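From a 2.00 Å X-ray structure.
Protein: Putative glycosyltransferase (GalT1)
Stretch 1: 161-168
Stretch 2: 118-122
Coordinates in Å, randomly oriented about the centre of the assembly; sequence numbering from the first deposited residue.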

# COMPACT_ATOMS: atom_id res chain seq x y z
N LEU A 161 35.50 11.51 15.84
CA LEU A 161 34.79 11.66 14.57
C LEU A 161 33.29 11.78 14.82
O LEU A 161 32.57 12.48 14.10
CB LEU A 161 35.09 10.48 13.64
CG LEU A 161 34.56 10.54 12.20
CD1 LEU A 161 35.48 11.35 11.29
CD2 LEU A 161 34.38 9.14 11.66
N PHE A 162 32.82 11.10 15.87
CA PHE A 162 31.42 11.16 16.28
C PHE A 162 31.06 12.55 16.79
O PHE A 162 30.06 13.14 16.38
CB PHE A 162 31.14 10.11 17.36
CG PHE A 162 29.76 10.19 17.96
CD1 PHE A 162 28.68 9.54 17.36
CD2 PHE A 162 29.53 10.90 19.13
CE1 PHE A 162 27.41 9.61 17.91
CE2 PHE A 162 28.26 10.96 19.69
CZ PHE A 162 27.20 10.32 19.08
N LEU A 163 31.88 13.05 17.71
CA LEU A 163 31.70 14.40 18.25
C LEU A 163 31.62 15.49 17.18
O LEU A 163 30.74 16.35 17.23
CB LEU A 163 32.84 14.74 19.19
CG LEU A 163 32.88 16.22 19.59
CD1 LEU A 163 31.70 16.55 20.48
CD2 LEU A 163 34.21 16.53 20.26
N THR A 164 32.54 15.45 16.22
CA THR A 164 32.68 16.50 15.23
C THR A 164 31.59 16.48 14.17
O THR A 164 30.97 17.50 13.88
CB THR A 164 34.06 16.42 14.52
OG1 THR A 164 35.11 16.52 15.49
CG2 THR A 164 34.22 17.55 13.51
N PHE A 165 31.35 15.31 13.58
CA PHE A 165 30.52 15.26 12.38
C PHE A 165 29.13 14.66 12.57
O PHE A 165 28.17 15.09 11.94
CB PHE A 165 31.24 14.53 11.25
CG PHE A 165 32.49 15.22 10.78
CD1 PHE A 165 32.41 16.35 9.99
CD2 PHE A 165 33.74 14.74 11.14
CE1 PHE A 165 33.56 17.00 9.56
CE2 PHE A 165 34.88 15.38 10.71
CZ PHE A 165 34.80 16.51 9.92
N THR A 166 29.02 13.67 13.44
CA THR A 166 27.77 12.92 13.51
C THR A 166 26.92 13.25 14.74
O THR A 166 25.90 12.60 14.98
CB THR A 166 28.02 11.41 13.41
OG1 THR A 166 28.67 10.96 14.60
CG2 THR A 166 28.91 11.10 12.22
N PHE A 167 27.35 14.24 15.53
CA PHE A 167 26.59 14.65 16.72
C PHE A 167 26.20 16.12 16.62
O PHE A 167 27.05 17.01 16.59
CB PHE A 167 27.39 14.38 18.00
CG PHE A 167 26.54 14.30 19.24
CD1 PHE A 167 25.40 13.50 19.25
CD2 PHE A 167 26.87 15.02 20.38
CE1 PHE A 167 24.61 13.41 20.40
CE2 PHE A 167 26.08 14.95 21.52
CZ PHE A 167 24.94 14.14 21.53
N SER A 168 24.90 16.39 16.56
CA SER A 168 24.45 17.77 16.43
C SER A 168 24.56 18.68 17.68
O SER A 168 24.77 19.89 17.53
CB SER A 168 23.04 17.84 15.83
OG SER A 168 22.12 17.11 16.61
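Stretch 2 (118-122) VCNFN

No hydrogen bond joins these two stretches; the contact is made by packing, mostly of side chains, and one leucine, L163, meets three consecutive strand residues. Stretch 2, residues 118-122, is extended and forms part of a longer strand. Stretch 1 is helical from L161, includes a wider pi-type turn at 162-166, and has passed into loop or turn by F167. The strand runs against the helix obliquely, its N-to-C direction at 134° to that of the helix, and the two axes approach to 9.5 Å. That spacing leaves room for a layer of side chains, and the two together bury a modest 258 Å². The closest CA atoms are those of L163 and N120, 7.1 Å apart.

L163 points toward the strand with chi1 in t and chi2 in p. L163 CD1 lies 3.6 Å from the carbonyl O of C119 and also 3.6 Å from CD2 of F121, approaching the F121 ring at its edge, near the ring plane. L163 CD2 lies 3.5 Å from OD1 of N120. A branched aliphatic side chain suits this place because it can fill space beside both backbone and ring without needing a polar partner. C119 turns its side chain away from the helix; its contact with L163 is through the carbonyl O.

N120 starts out sideways, but the end of its side chain comes nearer the helix. Its OD1 accepts a hydrogen bond from the backbone N of F121 at 2.8 Å, while ND2 is bonded elsewhere in the structure; with its polar groups thus engaged, the asparagine can lie beside a leucine methyl.

F121 is the strand's main contributor. It points toward the helix with chi1 in p, and its broad ring can touch several apolar groups at once. Besides L163, it meets F162, whose CD2 is 3.9 Å from CZ of F121; that CZ lies at the edge of the F162 ring, near its plane. F162 leaves its backbone sideways, yet its length brings the ring's end nearer the strand. Beyond the helical turn, F167 points toward the strand and places its CD2 4.5 Å from CD2 of F121. Their ring centroids are 5.7 Å apart and their planes meet at 56°, an oblique arrangement. A large apolar ring suits this buried position because it can pack against the F121 ring without needing a polar partner.

Within stretch 1, the carbonyl O of F162 accepts a weak bond from N of T166 at 3.2 Å and a hydrogen bond from T166 OG1 at 3.1 Å, tying the wider turn together.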

# COMPACT_ATOMS: atom_id res chain seq x y z
N VAL A 118 32.24 24.99 19.58
CA VAL A 118 31.97 23.58 19.78
C VAL A 118 32.60 23.19 21.10
O VAL A 118 33.74 23.58 21.38
CB VAL A 118 32.61 22.72 18.66
CG1 VAL A 118 32.33 21.21 18.87
CG2 VAL A 118 32.14 23.17 17.28
N CYS A 119 31.87 22.45 21.93
CA CYS A 119 32.50 21.87 23.11
C CYS A 119 32.45 20.35 23.01
O CYS A 119 32.00 19.80 22.01
CB CYS A 119 31.87 22.38 24.42
SG CYS A 119 30.19 21.82 24.80
N ASN A 120 32.92 19.68 24.05
CA ASN A 120 32.99 18.24 24.04
C ASN A 120 31.87 17.69 24.92
O ASN A 120 31.00 18.45 25.39
CB ASN A 120 34.37 17.78 24.54
CG ASN A 120 34.83 16.49 23.88
OD1 ASN A 120 34.03 15.60 23.58
ND2 ASN A 120 36.13 16.38 23.65
N PHE A 121 31.86 16.39 25.15
CA PHE A 121 30.85 15.82 26.04
C PHE A 121 31.45 14.75 26.93
O PHE A 121 32.43 14.10 26.56
CB PHE A 121 29.66 15.24 25.23
CG PHE A 121 30.03 14.10 24.34
CD1 PHE A 121 29.99 12.79 24.82
CD2 PHE A 121 30.43 14.31 23.04
CE1 PHE A 121 30.34 11.73 24.00
CE2 PHE A 121 30.79 13.26 22.22
CZ PHE A 121 30.74 11.97 22.70
N ASN A 122 30.86 14.57 28.10
CA ASN A 122 31.18 13.43 28.94
C ASN A 122 29.93 12.57 28.88
O ASN A 122 28.94 12.97 28.27
CB ASN A 122 31.52 13.86 30.37
CG ASN A 122 32.98 14.24 30.52
OD1 ASN A 122 33.84 13.66 29.87
ND2 ASN A 122 33.27 15.22 31.38